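Local coordinates for protein inosine-uridine nucleoside N-ribohydrolase (PDB 4KL0) that probably hydrolyses N-glycosyl compounds such as nucleosides, and holds a calcium ion within a Rossmann-like fold, at residues 27-32 against 136-141; 33-38 against 197-202; 146-151 against 158-163; 152-157 against 209-214. All coordinates share one frame; numbering follows the deposited sequence.

How the contacts relate
One Rossmann-like framework supplies all four contacts, and their chemistry changes with their place in it. Contacts 1 and 2 share strand 28-34: contact 1 packs its early part against a helix, its centre about 18 Å from that of the chain, whereas contact 2 lies beyond its end at the calcium ion. Contacts 3 and 4 share helix 155-163 and are wholly buried, their touching groups methyls, methionine side chains and, in contact 4, a tyrosine edge. Contacts 1 and 2 are partly buried and involve charges, paired with outside residues in one and gathered with waters around calcium in the other. Backbone bonds between strands 28-34 and 146-150 tie contacts 1 and 2 to contact 3, whose Ile151 also binds the metal.

Contact 1: residues 27-32 against 136-141; sequences PLDTLL and CERLAT
The helix-on-sheet layer of a Rossmann-like fold is represented here by strand 28-32 and helix 136-141, joined through Leu31, Asp29, Arg138 and Leu139. The short segments run nearly antiparallel, at 158°, with axes 10.9 Å apart at closest approach. The helix leads on to strand 146-150, the parallel neighbour of strand 28-34 in the sheet, and this connectivity sets the helix against the run of the strand. Leu31 carries the apolar half of the contact with its two branches: methyl CD1 meets CD2 of Leu139 at 4.3 Å, and CD2 lies 4.5 Å from the CD methylene of Arg138. The arginine thus offers its aliphatic portion to the leucine before its charged end continues past it. With CG anti to the backbone N (chi1 178°), the Arg138 chain first extends from the helix and then bends at chi3, which turns NE to Asp62 and leaves NH1 as the guanidinium atom nearest Asp29. The two charged side chains cross at about a right angle, their planes 83° apart, and OD2 of Asp29 stays 4.2 Å from NH1 of Arg138, too far for a salt bridge. Each has a stronger partner on the next strand, 58-65: Asp29 OD2 pairs with Arg59, and Arg138 NE with Asp62. Leu139 also packs on Leu160 of helix 155-163, which continues the apolar layer. The chemistry is therefore divided: dispersion between the leucine methyls and the arginine methylenes joins strand to helix directly, while opposite charges at 4.2 Å probably add a modest electrostatic attraction.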
# COMPACT_ATOMS: atom_id res chain seq x y z
N PRO A 27 -16.44 -11.01 5.44
CA PRO A 27 -15.30 -10.18 4.99
C PRO A 27 -14.82 -9.32 6.14
O PRO A 27 -15.60 -8.86 6.97
CB PRO A 27 -15.85 -9.32 3.84
CG PRO A 27 -17.28 -9.97 3.49
CD PRO A 27 -17.71 -10.58 4.83
N LEU A 28 -13.52 -9.08 6.16
CA LEU A 28 -12.91 -8.24 7.18
C LEU A 28 -13.10 -6.76 6.82
O LEU A 28 -12.54 -6.30 5.82
CB LEU A 28 -11.42 -8.62 7.31
CG LEU A 28 -10.61 -7.86 8.39
CD1 LEU A 28 -11.14 -8.10 9.82
CD2 LEU A 28 -9.13 -8.17 8.32
N ASP A 29 -13.82 -5.97 7.62
CA ASP A 29 -13.92 -4.54 7.32
C ASP A 29 -12.54 -3.91 7.51
O ASP A 29 -11.86 -4.22 8.50
CB ASP A 29 -14.94 -3.85 8.23
CG ASP A 29 -16.35 -3.96 7.69
OD1 ASP A 29 -16.54 -4.64 6.66
OD2 ASP A 29 -17.28 -3.35 8.29
N THR A 30 -12.16 -3.03 6.57
CA THR A 30 -10.76 -2.57 6.48
C THR A 30 -10.67 -1.07 6.41
O THR A 30 -11.40 -0.44 5.63
CB THR A 30 -10.06 -3.20 5.23
OG1 THR A 30 -10.00 -4.63 5.37
CG2 THR A 30 -8.63 -2.65 5.07
N LEU A 31 -9.77 -0.50 7.23
CA LEU A 31 -9.46 0.95 7.24
C LEU A 31 -8.05 1.10 6.62
O LEU A 31 -7.08 0.42 7.09
CB LEU A 31 -9.41 1.51 8.67
CG LEU A 31 -10.60 1.05 9.52
CD1 LEU A 31 -10.40 1.57 10.98
CD2 LEU A 31 -11.89 1.53 8.95
N LEU A 32 -7.96 1.91 5.56
CA LEU A 32 -6.71 2.05 4.79
C LEU A 32 -6.19 3.48 4.89
O LEU A 32 -6.94 4.46 4.74
CB LEU A 32 -7.01 1.65 3.34
CG LEU A 32 -5.88 1.65 2.35
CD1 LEU A 32 -4.83 0.59 2.76
CD2 LEU A 32 -6.36 1.30 0.89
N CYS A 136 -13.76 6.68 13.33
CA CYS A 136 -14.13 6.67 14.75
C CYS A 136 -15.57 6.16 14.93
O CYS A 136 -15.84 5.19 15.71
CB CYS A 136 -13.98 8.06 15.38
SG CYS A 136 -12.28 8.59 15.72
N GLU A 137 -16.50 6.80 14.22
CA GLU A 137 -17.91 6.40 14.27
C GLU A 137 -18.09 4.93 13.91
O GLU A 137 -18.92 4.23 14.49
CB GLU A 137 -18.75 7.26 13.33
CG GLU A 137 -18.68 8.75 13.64
CD GLU A 137 -19.68 9.55 12.81
OE1 GLU A 137 -20.69 8.96 12.34
OE2 GLU A 137 -19.46 10.77 12.60
N ARG A 138 -17.30 4.45 12.95
CA ARG A 138 -17.42 3.07 12.55
C ARG A 138 -16.85 2.08 13.58
O ARG A 138 -17.40 0.99 13.76
CB ARG A 138 -16.81 2.85 11.14
CG ARG A 138 -16.88 1.38 10.70
CD ARG A 138 -16.36 1.19 9.26
NE ARG A 138 -17.05 2.04 8.30
CZ ARG A 138 -18.21 1.68 7.74
NH1 ARG A 138 -18.77 0.52 8.09
NH2 ARG A 138 -18.79 2.48 6.83
N LEU A 139 -15.75 2.43 14.26
CA LEU A 139 -15.21 1.56 15.30
C LEU A 139 -16.29 1.40 16.40
O LEU A 139 -16.43 0.34 17.00
CB LEU A 139 -13.92 2.15 15.89
CG LEU A 139 -12.72 2.03 14.94
CD1 LEU A 139 -11.50 2.69 15.54
CD2 LEU A 139 -12.44 0.55 14.63
N ALA A 140 -17.03 2.48 16.62
CA ALA A 140 -18.07 2.52 17.67
C ALA A 140 -19.20 1.53 17.42
O ALA A 140 -19.68 0.86 18.34
CB ALA A 140 -18.64 3.93 17.76
N THR A 141 -19.61 1.46 16.16
CA THR A 141 -20.82 0.74 15.78
C THR A 141 -20.55 -0.56 15.01
O THR A 141 -21.46 -1.15 14.41
CB THR A 141 -21.73 1.65 14.94
OG1 THR A 141 -22.97 0.99 14.67
CG2 THR A 141 -21.06 2.05 13.63

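Contact 2: residues 33-38 against 197-202; sequences FTDPNK and AYNNAT. With CA (calcium ion), chain B.
Asp35 and Asn199 approach each other beside a calcium site set where strand 28-34 gives way to a loop, as in the aspartate-rich metal sites of nucleoside hydrolases. In the first shell, Asp35 OD1 binds the calcium ion at 2.5 Å, and Asp42, Ile151 and Asp318 complete the protein ligands. Water 1, itself bound to the metal, links the segments: it donates to Asp35 OD2 at 2.6 Å and to Asn199 OD1 at 2.7 Å, and accepts from Lys38 NZ at 3.0 Å. The carboxylate thus splits its work, one oxygen on the metal and the other on waters. Water 2 also donates to OD2 and reaches Thr202 OG1 beyond it. Lys38 NZ is held in turn by water 3, another metal ligand, and by an off-centre cation-pi contact, 4.0 Å from the centroid of the Tyr198 ring and 33° off its normal. Asn199 ND2 donates to metal-bound water 4 and also to the Met178 carbonyl, and Tyr198 OH bonds to Glu109, so outside partners help position both helix residues. The carboxylate touches the tyrosine at its edge, near the ring plane, where Asp35 OD2 comes 4.0 Å from CE2.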
# COMPACT_ATOMS: atom_id res chain seq x y z
N PHE A 33 -4.87 3.60 5.10
CA PHE A 33 -4.18 4.89 5.20
C PHE A 33 -3.14 4.92 4.09
O PHE A 33 -2.32 4.02 4.00
CB PHE A 33 -3.50 4.98 6.58
CG PHE A 33 -4.46 4.83 7.72
CD1 PHE A 33 -4.97 5.96 8.35
CD2 PHE A 33 -4.83 3.57 8.14
CE1 PHE A 33 -5.93 5.80 9.41
CE2 PHE A 33 -5.78 3.41 9.19
CZ PHE A 33 -6.29 4.57 9.81
N THR A 34 -3.24 5.89 3.17
CA THR A 34 -2.59 5.75 1.85
C THR A 34 -2.22 7.09 1.23
O THR A 34 -2.71 8.14 1.66
CB THR A 34 -3.58 5.01 0.95
OG1 THR A 34 -3.06 4.84 -0.38
CG2 THR A 34 -4.89 5.75 0.86
N ASP A 35 -1.25 7.08 0.30
CA ASP A 35 -0.70 8.32 -0.29
C ASP A 35 -0.52 8.11 -1.80
O ASP A 35 0.60 8.09 -2.29
CB ASP A 35 0.64 8.72 0.37
CG ASP A 35 1.69 7.58 0.36
OD1 ASP A 35 1.39 6.46 -0.14
OD2 ASP A 35 2.86 7.86 0.80
N PRO A 36 -1.62 7.99 -2.51
CA PRO A 36 -1.51 7.56 -3.93
C PRO A 36 -0.97 8.65 -4.88
O PRO A 36 -0.97 9.88 -4.60
CB PRO A 36 -2.97 7.24 -4.31
CG PRO A 36 -3.81 8.20 -3.42
CD PRO A 36 -3.03 8.13 -2.08
N ASN A 37 -0.54 8.15 -6.03
CA ASN A 37 -0.10 8.98 -7.18
C ASN A 37 1.24 9.68 -7.00
O ASN A 37 1.51 10.69 -7.65
CB ASN A 37 -1.19 9.94 -7.63
CG ASN A 37 -1.03 10.30 -9.09
OD1 ASN A 37 -0.75 9.42 -9.91
ND2 ASN A 37 -1.20 11.60 -9.43
N LYS A 38 2.10 9.17 -6.12
CA LYS A 38 3.52 9.53 -6.26
C LYS A 38 4.32 8.34 -6.79
O LYS A 38 5.49 8.47 -7.18
CB LYS A 38 4.13 10.12 -4.97
CG LYS A 38 3.90 9.40 -3.65
CD LYS A 38 4.87 8.23 -3.42
CE LYS A 38 4.69 7.62 -1.98
NZ LYS A 38 5.63 6.44 -1.84
N ALA A 197 12.89 4.38 6.99
CA ALA A 197 11.90 3.74 6.13
C ALA A 197 10.93 4.82 5.66
O ALA A 197 10.47 5.59 6.49
CB ALA A 197 11.10 2.64 6.91
N TYR A 198 10.60 4.81 4.38
CA TYR A 198 9.88 5.93 3.75
C TYR A 198 8.61 6.33 4.50
O TYR A 198 8.38 7.52 4.83
CB TYR A 198 9.55 5.58 2.27
CG TYR A 198 8.87 6.73 1.52
CD1 TYR A 198 9.62 7.60 0.72
CD2 TYR A 198 7.51 6.93 1.62
CE1 TYR A 198 9.01 8.68 0.04
CE2 TYR A 198 6.88 7.99 0.98
CZ TYR A 198 7.64 8.87 0.19
OH TYR A 198 7.00 9.93 -0.45
N ASN A 199 7.75 5.34 4.76
CA ASN A 199 6.47 5.68 5.40
C ASN A 199 6.65 6.18 6.83
O ASN A 199 5.88 6.97 7.33
CB ASN A 199 5.47 4.55 5.36
CG ASN A 199 4.98 4.30 3.94
OD1 ASN A 199 4.95 5.28 3.12
ND2 ASN A 199 4.66 3.05 3.59
N ASN A 200 7.64 5.65 7.52
CA ASN A 200 7.82 6.19 8.87
C ASN A 200 8.32 7.64 8.82
O ASN A 200 7.87 8.47 9.61
CB ASN A 200 8.88 5.40 9.63
CG ASN A 200 8.49 3.95 9.91
OD1 ASN A 200 7.33 3.58 10.05
ND2 ASN A 200 9.53 3.13 10.07
N ALA A 201 9.25 7.91 7.87
CA ALA A 201 9.90 9.24 7.71
C ALA A 201 8.96 10.34 7.22
O ALA A 201 9.25 11.53 7.46
CB ALA A 201 11.05 9.11 6.78
N THR A 202 7.80 9.96 6.66
CA THR A 202 6.81 10.96 6.26
C THR A 202 6.41 11.84 7.45
O THR A 202 6.34 13.07 7.32
CB THR A 202 5.55 10.32 5.63
OG1 THR A 202 5.92 9.68 4.39
CG2 THR A 202 4.49 11.40 5.35
CA CA B . 2.21 4.13 -0.37
O HOH W 1 4.11 5.63 0.58
O HOH W 2 3.41 8.99 3.04
O HOH W 3 4.03 3.96 -2.06
O HOH W 4 4.22 2.69 0.72

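Contact 3: residues 146-151 against 158-163; sequences LGMVVI and SALLAE. With CA (calcium ion), chain B.
Met148 reaches from strand 146-150 to Leu160 and Leu161 of helix 155-163, within the beta-alpha-beta crossover that continues to the parallel strand 172-178. From CB, which points toward the helix, CG leaves anti to the carbonyl carbon (chi1 -76°), and an extended chi2 carries the chain straight outward. CB and CG serve as the spacer, and the touching begins at the sulfur. SD lies 3.8 Å from CD1 of Leu161 and 4.2 Å from CD2 of Leu160, so it meets one methyl from each of two successive helix residues. The bend at chi3 (59°) then swings methyl CE back alongside the same Leu161 branch, 3.8 Å from CD1. That single leucine methyl is therefore met by both terminal atoms of the methionine, the two side chains crossing at a slant. CE also comes close to Ala157, one turn earlier on the helix side, and Met148 packs against Phe33 of the adjoining strand. Further along the strand segment, the carbonyl O of Ile151 binds the calcium ion at 2.4 Å, so the connection between this strand and this helix passes by the metal. No hydrogen bond crosses between the segments. With only apolar packing between the segments, and a polarisable sulfur among methyl groups, the contact imposes no strict direction and depends on the fit of the side chains.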
# COMPACT_ATOMS: atom_id res chain seq x y z
N LEU A 146 -12.20 -4.70 13.12
CA LEU A 146 -11.77 -4.25 11.78
C LEU A 146 -10.25 -4.38 11.70
O LEU A 146 -9.54 -4.47 12.73
CB LEU A 146 -12.13 -2.78 11.58
CG LEU A 146 -13.62 -2.40 11.43
CD1 LEU A 146 -14.25 -2.20 12.78
CD2 LEU A 146 -13.86 -1.20 10.57
N GLY A 147 -9.73 -4.42 10.47
CA GLY A 147 -8.28 -4.37 10.28
C GLY A 147 -7.83 -2.99 9.84
O GLY A 147 -8.58 -2.26 9.18
N MET A 148 -6.63 -2.59 10.24
CA MET A 148 -6.09 -1.28 9.80
C MET A 148 -4.88 -1.60 8.96
O MET A 148 -4.05 -2.42 9.33
CB MET A 148 -5.59 -0.40 10.98
CG MET A 148 -6.70 0.29 11.85
SD MET A 148 -6.07 1.17 13.40
CE MET A 148 -4.91 2.37 12.70
N VAL A 149 -4.80 -1.00 7.78
CA VAL A 149 -3.67 -1.25 6.89
C VAL A 149 -3.00 0.08 6.55
O VAL A 149 -3.67 1.03 6.06
CB VAL A 149 -4.18 -1.95 5.61
CG1 VAL A 149 -2.99 -2.12 4.67
CG2 VAL A 149 -4.81 -3.35 5.96
N VAL A 150 -1.71 0.16 6.84
CA VAL A 150 -1.00 1.45 6.67
C VAL A 150 0.00 1.32 5.57
O VAL A 150 0.96 0.55 5.65
CB VAL A 150 -0.30 1.84 8.00
CG1 VAL A 150 0.53 3.10 7.82
CG2 VAL A 150 -1.36 1.90 9.12
N ILE A 151 -0.22 2.07 4.47
CA ILE A 151 0.69 2.01 3.33
C ILE A 151 1.12 3.42 3.00
O ILE A 151 1.42 3.69 1.87
CB ILE A 151 0.04 1.33 2.11
CG1 ILE A 151 -1.34 1.91 1.76
CG2 ILE A 151 -0.14 -0.19 2.42
CD1 ILE A 151 -1.94 1.37 0.47
N SER A 158 -2.17 7.41 13.55
CA SER A 158 -1.84 7.69 14.95
C SER A 158 -2.97 8.53 15.53
O SER A 158 -3.38 8.27 16.68
CB SER A 158 -0.53 8.44 15.02
OG SER A 158 -0.26 8.87 16.36
N ALA A 159 -3.48 9.53 14.78
CA ALA A 159 -4.64 10.34 15.23
C ALA A 159 -5.82 9.47 15.62
O ALA A 159 -6.52 9.77 16.60
CB ALA A 159 -5.06 11.38 14.19
N LEU A 160 -6.05 8.37 14.90
CA LEU A 160 -7.19 7.49 15.17
C LEU A 160 -6.97 6.76 16.46
O LEU A 160 -7.89 6.65 17.27
CB LEU A 160 -7.42 6.45 14.03
CG LEU A 160 -8.61 5.49 14.23
CD1 LEU A 160 -9.90 6.27 14.21
CD2 LEU A 160 -8.70 4.44 13.11
N LEU A 161 -5.75 6.27 16.68
CA LEU A 161 -5.49 5.56 17.94
C LEU A 161 -5.61 6.57 19.07
O LEU A 161 -6.02 6.22 20.21
CB LEU A 161 -4.12 4.89 17.97
CG LEU A 161 -4.24 3.40 17.83
CD1 LEU A 161 -4.91 3.08 16.46
CD2 LEU A 161 -2.88 2.80 17.95
N ALA A 162 -5.31 7.83 18.80
CA ALA A 162 -5.39 8.79 19.90
C ALA A 162 -6.84 9.20 20.19
O ALA A 162 -7.24 9.27 21.38
CB ALA A 162 -4.54 10.02 19.64
N GLU A 163 -7.62 9.51 19.15
CA GLU A 163 -8.99 9.99 19.36
C GLU A 163 -9.91 8.86 19.78
O GLU A 163 -10.85 9.08 20.54
CB GLU A 163 -9.50 10.70 18.10
CG GLU A 163 -8.64 11.95 17.84
CD GLU A 163 -9.08 12.75 16.65
OE1 GLU A 163 -10.19 12.47 16.13
OE2 GLU A 163 -8.29 13.64 16.24
CA CA B . 2.21 4.13 -0.37
O HOH W 4 4.22 2.69 0.72
O HOH W 3 4.03 3.96 -2.06
O HOH W 1 4.11 5.63 0.58

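Contact 4: residues 152-157 against 209-214; sequences AGMTDA and ALYRRA
The hydroxyl OH of Tyr211, whose ring edge meets Met154, makes weak hydrogen bonds to two groups, OD1 of Asn200 and the backbone N of Gly180. These weak bonds probably steady the far end of the ring, whose CE1 edge faces the sulfur of Met154. SD lies 3.8 Å from Tyr211 CE1 and 5.2 Å from the ring centroid, 87° off the normal: a Met-aromatic contact made in the plane of the ring. The same methionine packs on Leu210 at about a right angle. Its CG meets Leu210 CD2 at 3.4 Å, tighter than usual van der Waals contact, and SD follows at 3.6 Å from that methyl. One leucine branch is thus pressed against two consecutive atoms of Met154. Leu210 gains this place because its CG is anti to the backbone N (chi1 179°), which sends both branches across to helix 155-163. CD2 also reaches the CB of Ala157, at 3.9 Å, while CD1 leans on the backbone of the same alanine, 3.6 Å from Ala157 O. The short side chain of Ala157 is consistent with the close backbones, the CA atoms of Ala157 and Leu210 being 7.0 Å apart. Met154 holds the N-cap position of helix 155-163, so the contact engages the start of that helix, just after the loop that leaves the calcium site. Beneath both elements runs strand 172-178, whose Ile177 touches Met154, Leu210 and Tyr211, while helix 198-202 adjoins Met154 through Asn199 and Asn200.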
# COMPACT_ATOMS: atom_id res chain seq x y z
N ALA A 152 1.26 4.27 4.01
CA ALA A 152 1.72 5.65 3.88
C ALA A 152 2.13 6.16 5.22
O ALA A 152 2.16 5.36 6.15
CB ALA A 152 0.58 6.58 3.31
N GLY A 153 2.35 7.48 5.33
CA GLY A 153 2.73 8.09 6.62
C GLY A 153 1.59 7.92 7.60
O GLY A 153 0.42 7.67 7.25
N MET A 154 1.94 8.07 8.88
CA MET A 154 1.04 7.60 9.91
C MET A 154 0.38 8.74 10.68
O MET A 154 -0.21 8.46 11.73
CB MET A 154 1.84 6.69 10.86
CG MET A 154 1.86 5.25 10.28
SD MET A 154 3.30 4.20 10.70
CE MET A 154 4.27 4.48 9.25
N THR A 155 0.37 9.96 10.15
CA THR A 155 -0.29 11.10 10.86
C THR A 155 -1.73 10.75 11.28
O THR A 155 -2.15 10.94 12.45
CB THR A 155 -0.36 12.27 9.91
OG1 THR A 155 0.97 12.58 9.47
CG2 THR A 155 -1.03 13.48 10.53
N ASP A 156 -2.51 10.24 10.34
CA ASP A 156 -3.93 9.91 10.61
C ASP A 156 -4.13 8.60 11.35
O ASP A 156 -5.07 8.49 12.19
CB ASP A 156 -4.72 9.94 9.30
CG ASP A 156 -4.47 11.22 8.57
OD1 ASP A 156 -4.81 12.30 9.13
OD2 ASP A 156 -3.91 11.21 7.48
N ALA A 157 -3.34 7.57 11.04
CA ALA A 157 -3.47 6.35 11.79
C ALA A 157 -3.17 6.58 13.27
O ALA A 157 -3.82 6.01 14.11
CB ALA A 157 -2.52 5.24 11.20
N ALA A 209 4.43 7.45 17.66
CA ALA A 209 3.24 7.40 18.50
C ALA A 209 2.43 6.12 18.16
O ALA A 209 1.86 5.46 19.05
CB ALA A 209 2.41 8.63 18.30
N LEU A 210 2.34 5.80 16.87
CA LEU A 210 1.51 4.67 16.45
C LEU A 210 2.10 3.34 16.90
O LEU A 210 1.34 2.53 17.50
CB LEU A 210 1.22 4.70 14.92
CG LEU A 210 0.38 3.55 14.40
CD1 LEU A 210 -1.10 3.70 14.79
CD2 LEU A 210 0.51 3.45 12.87
N TYR A 211 3.40 3.10 16.65
CA TYR A 211 4.06 1.83 16.98
C TYR A 211 3.95 1.66 18.47
O TYR A 211 3.63 0.57 18.97
CB TYR A 211 5.54 1.87 16.62
CG TYR A 211 5.90 1.59 15.15
CD1 TYR A 211 5.28 2.29 14.10
CD2 TYR A 211 6.92 0.67 14.81
CE1 TYR A 211 5.67 2.08 12.80
CE2 TYR A 211 7.30 0.47 13.50
CZ TYR A 211 6.69 1.20 12.48
OH TYR A 211 7.08 1.05 11.17
N ARG A 212 4.23 2.74 19.19
CA ARG A 212 4.20 2.68 20.66
C ARG A 212 2.79 2.44 21.17
O ARG A 212 2.60 1.56 22.01
CB ARG A 212 4.80 3.97 21.25
CG ARG A 212 4.58 4.08 22.78
CD ARG A 212 5.33 5.30 23.34
NE ARG A 212 4.68 6.54 22.96
CZ ARG A 212 5.28 7.50 22.25
NH1 ARG A 212 6.55 7.35 21.87
NH2 ARG A 212 4.62 8.62 21.94
N ARG A 213 1.80 3.21 20.72
CA ARG A 213 0.48 3.09 21.29
C ARG A 213 -0.19 1.77 20.94
O ARG A 213 -1.05 1.31 21.70
CB ARG A 213 -0.40 4.28 20.93
CG ARG A 213 -1.71 4.41 21.69
CD ARG A 213 -1.47 4.87 23.17
NE ARG A 213 -2.74 5.05 23.90
CZ ARG A 213 -2.87 4.81 25.22
NH1 ARG A 213 -1.82 4.37 25.91
NH2 ARG A 213 -4.04 5.00 25.85
N ALA A 214 0.16 1.17 19.79
CA ALA A 214 -0.53 -0.02 19.36
C ALA A 214 -0.12 -1.08 20.38
O ALA A 214 -0.96 -1.85 20.88
CB ALA A 214 -0.04 -0.43 17.93